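Local coordinates for 182aa long hypothetical protein (Pyrococcus horikoshii, PDB 2GAN) that is a putative GNAT-family acetyltransferase, which probably transfers an acetyl group from acetyl-CoA to an amine of its substrate, at the interface of chains A and B. Numbering follows the deposited sequence. Chains: chain A/B, 182aa long hypothetical protein.

Contact 1: the interface of chains A and B. Residues chain A 128, 132, 142-144, 146; chain B 157, 162, 174-176.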
# COMPACT_ATOMS: atom_id res chain seq x y z
N LEU A 128 -8.23 -11.16 12.88
CA LEU A 128 -9.36 -10.36 12.40
C LEU A 128 -10.70 -11.06 12.65
O LEU A 128 -11.62 -10.45 13.20
CB LEU A 128 -9.19 -10.05 10.91
CG LEU A 128 -10.11 -8.99 10.29
CD1 LEU A 128 -10.04 -7.68 11.08
CD2 LEU A 128 -9.70 -8.76 8.84
N VAL A 132 -13.66 -9.50 14.85
CA VAL A 132 -14.97 -9.18 14.32
C VAL A 132 -16.04 -9.88 15.15
O VAL A 132 -17.05 -9.26 15.52
CB VAL A 132 -15.08 -9.60 12.85
CG1 VAL A 132 -16.52 -9.55 12.40
CG2 VAL A 132 -14.21 -8.68 12.00
N PRO A 142 -18.20 -3.64 13.56
CA PRO A 142 -16.77 -3.38 13.36
C PRO A 142 -16.44 -2.26 12.37
O PRO A 142 -16.94 -2.24 11.24
CB PRO A 142 -16.24 -4.73 12.84
CG PRO A 142 -17.22 -5.73 13.37
CD PRO A 142 -18.54 -5.02 13.19
N TYR A 143 -15.58 -1.34 12.80
CA TYR A 143 -15.13 -0.21 11.97
C TYR A 143 -13.61 -0.11 12.04
O TYR A 143 -13.02 -0.43 13.07
CB TYR A 143 -15.71 1.11 12.48
CG TYR A 143 -17.18 1.33 12.20
CD1 TYR A 143 -17.58 2.05 11.08
CD2 TYR A 143 -18.16 0.83 13.06
CE1 TYR A 143 -18.93 2.28 10.82
CE2 TYR A 143 -19.51 1.05 12.80
CZ TYR A 143 -19.88 1.78 11.68
OH TYR A 143 -21.21 2.02 11.42
N VAL A 144 -12.98 0.34 10.96
CA VAL A 144 -11.53 0.50 10.93
C VAL A 144 -11.18 1.78 10.18
O VAL A 144 -12.01 2.32 9.45
CB VAL A 144 -10.81 -0.66 10.20
CG1 VAL A 144 -10.90 -1.93 11.02
CG2 VAL A 144 -11.40 -0.86 8.82
N THR A 146 -8.10 3.69 7.70
CA THR A 146 -6.95 3.40 6.86
C THR A 146 -6.46 4.71 6.26
O THR A 146 -7.23 5.65 6.11
CB THR A 146 -7.31 2.43 5.72
OG1 THR A 146 -8.20 3.09 4.81
CG2 THR A 146 -7.97 1.19 6.26
N TYR B 157 -8.49 -5.30 4.20
CA TYR B 157 -9.81 -5.23 4.82
C TYR B 157 -10.96 -5.39 3.82
O TYR B 157 -11.95 -6.04 4.12
CB TYR B 157 -10.00 -3.91 5.55
CG TYR B 157 -9.24 -3.80 6.85
CD1 TYR B 157 -9.33 -4.80 7.82
CD2 TYR B 157 -8.48 -2.67 7.13
CE1 TYR B 157 -8.67 -4.67 9.04
CE2 TYR B 157 -7.83 -2.53 8.34
CZ TYR B 157 -7.93 -3.53 9.29
OH TYR B 157 -7.29 -3.37 10.49
N PHE B 162 -14.96 -5.66 4.44
CA PHE B 162 -15.06 -4.27 4.82
C PHE B 162 -15.36 -3.39 3.62
O PHE B 162 -14.84 -3.61 2.52
CB PHE B 162 -13.78 -3.82 5.52
CG PHE B 162 -13.68 -4.27 6.96
CD1 PHE B 162 -14.16 -3.46 7.98
CD2 PHE B 162 -13.11 -5.50 7.28
CE1 PHE B 162 -14.06 -3.87 9.31
CE2 PHE B 162 -13.01 -5.91 8.61
CZ PHE B 162 -13.48 -5.09 9.63
N LEU B 174 -13.70 2.47 7.18
CA LEU B 174 -14.34 1.29 6.60
C LEU B 174 -15.19 0.56 7.63
O LEU B 174 -14.81 0.43 8.79
CB LEU B 174 -13.31 0.32 6.02
CG LEU B 174 -12.46 0.78 4.83
CD1 LEU B 174 -11.31 1.62 5.34
CD2 LEU B 174 -11.92 -0.44 4.10
N LYS B 175 -16.35 0.08 7.19
CA LYS B 175 -17.27 -0.64 8.06
C LYS B 175 -17.46 -2.07 7.59
O LYS B 175 -17.57 -2.33 6.40
CB LYS B 175 -18.62 0.08 8.07
CG LYS B 175 -19.76 -0.63 8.79
CD LYS B 175 -20.94 0.34 8.92
CE LYS B 175 -22.11 -0.23 9.74
NZ LYS B 175 -23.10 -0.97 8.90
N PHE B 176 -17.48 -3.00 8.54
CA PHE B 176 -17.67 -4.40 8.19
C PHE B 176 -19.14 -4.68 7.88
O PHE B 176 -20.01 -4.35 8.67
CB PHE B 176 -17.22 -5.31 9.33
CG PHE B 176 -17.48 -6.77 9.08
CD1 PHE B 176 -16.76 -7.46 8.12
CD2 PHE B 176 -18.48 -7.44 9.78
CE1 PHE B 176 -17.02 -8.80 7.85
CE2 PHE B 176 -18.75 -8.78 9.53
CZ PHE B 176 -18.02 -9.46 8.56

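Contact 2: the interface of chains A and B. Residues chain A 151, 153-154, 157, 162, 172-174; chain B 144-146.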
# COMPACT_ATOMS: atom_id res chain seq x y z
N GLU A 151 -0.37 4.06 0.31
CA GLU A 151 -0.37 3.13 -0.81
C GLU A 151 1.06 3.07 -1.31
O GLU A 151 1.71 4.11 -1.44
CB GLU A 151 -1.31 3.62 -1.91
CG GLU A 151 -1.45 2.69 -3.12
CD GLU A 151 -0.35 2.88 -4.15
OE1 GLU A 151 0.11 4.03 -4.35
OE2 GLU A 151 0.06 1.89 -4.78
N TYR A 153 2.86 2.75 -4.21
CA TYR A 153 3.41 3.62 -5.24
C TYR A 153 3.42 5.08 -4.84
O TYR A 153 4.42 5.77 -5.00
CB TYR A 153 2.67 3.45 -6.56
CG TYR A 153 3.15 2.26 -7.35
CD1 TYR A 153 2.60 0.99 -7.16
CD2 TYR A 153 4.20 2.40 -8.26
CE1 TYR A 153 3.09 -0.11 -7.85
CE2 TYR A 153 4.69 1.30 -8.96
CZ TYR A 153 4.13 0.05 -8.75
OH TYR A 153 4.62 -1.04 -9.43
N SER A 154 2.30 5.56 -4.31
CA SER A 154 2.24 6.95 -3.91
C SER A 154 3.33 7.25 -2.89
O SER A 154 4.06 8.23 -3.03
CB SER A 154 0.87 7.27 -3.33
OG SER A 154 0.76 8.67 -3.13
N TYR A 157 6.79 7.31 -4.70
CA TYR A 157 6.90 8.49 -5.54
C TYR A 157 7.03 9.78 -4.73
O TYR A 157 7.87 10.63 -5.03
CB TYR A 157 5.69 8.59 -6.47
CG TYR A 157 5.63 7.56 -7.59
CD1 TYR A 157 6.73 7.33 -8.41
CD2 TYR A 157 4.44 6.90 -7.90
CE1 TYR A 157 6.65 6.47 -9.51
CE2 TYR A 157 4.34 6.03 -9.00
CZ TYR A 157 5.46 5.83 -9.80
OH TYR A 157 5.37 5.04 -10.92
N PHE A 162 7.89 13.63 -6.14
CA PHE A 162 6.53 13.82 -6.64
C PHE A 162 5.60 14.40 -5.58
O PHE A 162 5.78 14.16 -4.38
CB PHE A 162 5.95 12.50 -7.18
CG PHE A 162 6.56 12.06 -8.49
CD1 PHE A 162 7.83 11.50 -8.54
CD2 PHE A 162 5.85 12.21 -9.68
CE1 PHE A 162 8.39 11.10 -9.76
CE2 PHE A 162 6.40 11.80 -10.90
CZ PHE A 162 7.68 11.25 -10.94
N VAL A 172 -5.25 8.78 -8.07
CA VAL A 172 -4.56 9.91 -7.46
C VAL A 172 -3.38 10.30 -8.34
O VAL A 172 -2.35 9.63 -8.32
CB VAL A 172 -4.02 9.56 -6.07
CG1 VAL A 172 -3.22 10.73 -5.52
CG2 VAL A 172 -5.17 9.21 -5.13
N ILE A 173 -3.53 11.36 -9.12
CA ILE A 173 -2.45 11.79 -10.00
C ILE A 173 -1.37 12.59 -9.26
O ILE A 173 -1.68 13.49 -8.49
CB ILE A 173 -2.97 12.67 -11.16
CG1 ILE A 173 -3.97 11.88 -12.01
CG2 ILE A 173 -1.81 13.12 -12.03
CD1 ILE A 173 -5.38 11.91 -11.47
N LEU A 174 -0.11 12.23 -9.51
CA LEU A 174 1.02 12.91 -8.87
C LEU A 174 1.90 13.53 -9.95
O LEU A 174 2.00 13.01 -11.06
CB LEU A 174 1.85 11.93 -8.06
CG LEU A 174 1.12 11.02 -7.07
CD1 LEU A 174 2.06 9.93 -6.60
CD2 LEU A 174 0.60 11.83 -5.90
N VAL B 144 2.44 10.62 -12.82
CA VAL B 144 2.18 9.21 -12.53
C VAL B 144 0.77 9.10 -11.98
O VAL B 144 0.23 10.05 -11.41
CB VAL B 144 3.17 8.62 -11.50
CG1 VAL B 144 4.54 8.39 -12.14
CG2 VAL B 144 3.29 9.55 -10.29
N VAL B 145 0.17 7.93 -12.15
CA VAL B 145 -1.17 7.68 -11.66
C VAL B 145 -1.12 6.54 -10.66
O VAL B 145 -0.56 5.48 -10.94
CB VAL B 145 -2.11 7.30 -12.82
CG1 VAL B 145 -3.54 7.10 -12.32
CG2 VAL B 145 -2.07 8.40 -13.88
N THR B 146 -1.68 6.76 -9.48
CA THR B 146 -1.68 5.75 -8.43
C THR B 146 -3.11 5.37 -8.05
O THR B 146 -4.06 6.09 -8.37
CB THR B 146 -0.94 6.27 -7.18
OG1 THR B 146 -1.68 7.35 -6.60
CG2 THR B 146 0.44 6.79 -7.57
O HOH W 1 -2.67 5.68 -4.30

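Contact 3: the interface of chains A and B. Residues chain A 148, 151, 170-172; chain B 146-148.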
# COMPACT_ATOMS: atom_id res chain seq x y z
N PRO A 148 -4.90 6.15 2.94
CA PRO A 148 -4.55 5.96 1.53
C PRO A 148 -3.20 6.52 1.08
O PRO A 148 -2.59 5.98 0.15
CB PRO A 148 -5.74 6.60 0.79
CG PRO A 148 -6.22 7.64 1.73
CD PRO A 148 -6.12 6.96 3.08
N GLU A 151 -0.37 4.06 0.31
CA GLU A 151 -0.37 3.13 -0.81
C GLU A 151 1.06 3.07 -1.31
O GLU A 151 1.71 4.11 -1.44
CB GLU A 151 -1.31 3.62 -1.91
CG GLU A 151 -1.45 2.69 -3.12
CD GLU A 151 -0.35 2.88 -4.15
OE1 GLU A 151 0.11 4.03 -4.35
OE2 GLU A 151 0.06 1.89 -4.78
N GLU A 170 -11.22 7.00 -9.00
CA GLU A 170 -10.53 6.08 -8.10
C GLU A 170 -9.01 6.23 -8.18
O GLU A 170 -8.28 5.38 -7.68
CB GLU A 170 -10.88 4.63 -8.44
CG GLU A 170 -12.37 4.32 -8.59
CD GLU A 170 -12.67 2.83 -8.49
OE1 GLU A 170 -11.99 2.02 -9.18
OE2 GLU A 170 -13.60 2.46 -7.74
N PHE A 171 -8.54 7.32 -8.79
CA PHE A 171 -7.11 7.52 -8.94
C PHE A 171 -6.56 8.77 -8.27
O PHE A 171 -7.30 9.70 -7.95
CB PHE A 171 -6.72 7.58 -10.42
CG PHE A 171 -7.63 6.81 -11.33
CD1 PHE A 171 -8.82 7.37 -11.79
CD2 PHE A 171 -7.31 5.51 -11.71
CE1 PHE A 171 -9.67 6.65 -12.62
CE2 PHE A 171 -8.16 4.78 -12.54
CZ PHE A 171 -9.34 5.35 -12.99
N VAL A 172 -5.25 8.78 -8.07
CA VAL A 172 -4.56 9.91 -7.46
C VAL A 172 -3.38 10.30 -8.34
O VAL A 172 -2.35 9.63 -8.32
CB VAL A 172 -4.02 9.56 -6.07
CG1 VAL A 172 -3.22 10.73 -5.52
CG2 VAL A 172 -5.17 9.21 -5.13
N THR B 146 -1.68 6.76 -9.48
CA THR B 146 -1.68 5.75 -8.43
C THR B 146 -3.11 5.37 -8.05
O THR B 146 -4.06 6.09 -8.37
CB THR B 146 -0.94 6.27 -7.18
OG1 THR B 146 -1.68 7.35 -6.60
CG2 THR B 146 0.44 6.79 -7.57
N PHE B 147 -3.27 4.24 -7.37
CA PHE B 147 -4.59 3.76 -6.96
C PHE B 147 -4.65 3.62 -5.43
O PHE B 147 -4.20 2.62 -4.87
CB PHE B 147 -4.85 2.40 -7.63
CG PHE B 147 -4.56 2.39 -9.11
CD1 PHE B 147 -5.35 3.11 -10.00
CD2 PHE B 147 -3.46 1.69 -9.61
CE1 PHE B 147 -5.05 3.14 -11.37
CE2 PHE B 147 -3.16 1.71 -10.97
CZ PHE B 147 -3.95 2.44 -11.85
N PRO B 148 -5.20 4.63 -4.74
CA PRO B 148 -5.30 4.62 -3.27
C PRO B 148 -5.92 3.37 -2.62
O PRO B 148 -5.55 3.01 -1.51
CB PRO B 148 -6.08 5.90 -2.96
CG PRO B 148 -6.82 6.20 -4.25
CD PRO B 148 -5.80 5.85 -5.29
O HOH W 2 -2.67 5.68 -4.30

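Contact 1: the interface of chains A and B
B:Phe176 turns its CG anti to the backbone N (chi1 176°), which carries its ring to helix 123-137 of chain A. There A:Val132 CG1 sits over one ring face, near the rim, 3.7 Å from B:Phe176 CE2. A:Val144 has CG1 anti to the carbonyl carbon (chi1 -70°), and its two methyls part between different partners. A:Val144 CG1 reaches the phenol end of B:Tyr157, 3.8 Å from B:Tyr157 CZ. A:Val144 CG2 lies over a face of the same ring and also meets B:Leu174 CB at 3.6 Å. A:Leu128 CD1 comes to the edge of the B:Tyr157 ring, in its plane, 3.9 Å from B:Tyr157 CE1. The backbones pair as well: strand 141-146 of chain A runs antiparallel to strand 172-176 of chain B. A:Val144 N donates to B:Leu174 O at 2.8 Å, and B:Leu174 N returns a nearly straight bond to A:Val144 O (175° at H). B:Phe176 N extends the ladder to A:Pro142 O, 2.9 Å away. A:Tyr143 and B:Lys175 lie side by side, pointing the same way. A:Thr146 CG2 packs tightly on B:Leu174 CD1, 3.5 Å away. The C-terminal strand of one copy thus adds to the sheet of the other and brings B:Phe176, while B:Tyr157 and B:Phe162 arrive from helix 152-159 and strand 162-167. This patch links the two copies by strand exchange, which suggests a dimer, although the crystal alone does not prove one.

Contact 2: the interface of chains A and B
B:Val144 packs against A:Tyr157 and A:Leu174, and with B:Thr146 it buries most surface here, 83 Å² each. Both lie on strand 141-146 of chain B, which runs antiparallel to strand 172-176 of chain A in an intermolecular sheet of the GNAT-family protein. B:Val144 lays CG1 over the face of the A:Tyr157 ring, 4.0 Å from its centroid, in a CH-pi contact. B:Val144 CG2 turns to A:Leu174 CB and to A:Phe162 CD2, which is 3.7 Å away. One branched residue therefore touches two aromatic rings and a leucine. Its backbone pairs with A:Leu174 in both directions. B:Thr146 splits its branches by chemistry. OG1 stands between the backbone N and the carbonyl carbon (chi1 67°), which points the hydroxyl at chain A's strand. B:Thr146 CG2 faces the apolar side and meets A:Leu174 CD1 at 3.7 Å and the start of helix 152-158 near A:Ser154. A:Glu151 shapes that helix start. A:Ser154 N donates to A:Glu151 OE1 at 2.7 Å, on its syn side but tilted out of the carboxylate plane. A:Tyr153 N meets OE2 from above that plane. Together these bonds probably limit the carboxylate's rotation, and OE1 also reaches B:Thr146 OG1 through a water. A:Val172 O accepts two donors from B:Thr146. The amide N comes from above the carbonyl plane, and the hydroxyl B:Thr146 OG1 lies in that plane, on a lone pair, 2.9 Å from A:Val172 O.

Contact 3: the interface of chains A and B
B:Pro148 and A:Val172 make the tight part of this contact between two GNAT-family subunits. A:Val172 holds CG2 anti to the carbonyl carbon, beside its backbone N, with CG1 anti to that N (chi1 176°). A:Val172 CG2 is thus set against the proline ring, 3.4 Å from B:Pro148 CD, closer than usual for two carbons. B:Pro148 CG touches the same methyl, and the ring also lies beside the A:Glu170 carbonyl, with B:Pro148 CD 3.5 Å from A:Glu170 O. B:Pro148 buries 77 Å² in this way. A:Phe171 and B:Phe147 lie alongside, pointing the same way. They meet rim to rim, each offering an atom in the other's plane, with A:Phe171 CD2 3.3 Å from B:Phe147 CE1. No ring face is used between them. The A:Val172-B:Thr146 bridge adjoins these residues; A:Phe171 precedes A:Val172, and B:Phe147 follows B:Thr146. The looser side lies toward A:Glu151, which reaches B:Thr146 through water. An alanine in place of B:Thr146 removes the hydroxyl and methyl, and would probably leave A:Val172 O with its amide donor but no hydroxyl, and the water without its partner on chain B. A:Glu151 CG rests 3.3 Å from B:Phe147 O, a van der Waals contact. The two copies of the same proline also face each other here, A:Pro148 CB lying 3.8 Å from B:Pro148 CB.

Contacts 2 and 3 adjoin, their C-alpha centres about 7 Å apart, and share A:Glu151, A:Val172 and B:Thr146. The C-alpha centre of contact 1 lies about 25 Å from that of contact 2 and about 19 Å from that of contact 3. Contacts 1 and 2 use the same two strands, 141-146 and 172-176, with the chains exchanged, so they largely reflect the two-fold symmetry. Contact 3 lies between them, where the proline at position 148 of each chain meets its twin. Each copy therefore gives its C-terminal strand to the other's sheet and receives one in return. This reciprocal exchange suggests a dimer, though the structure alone does not show that it forms in solution.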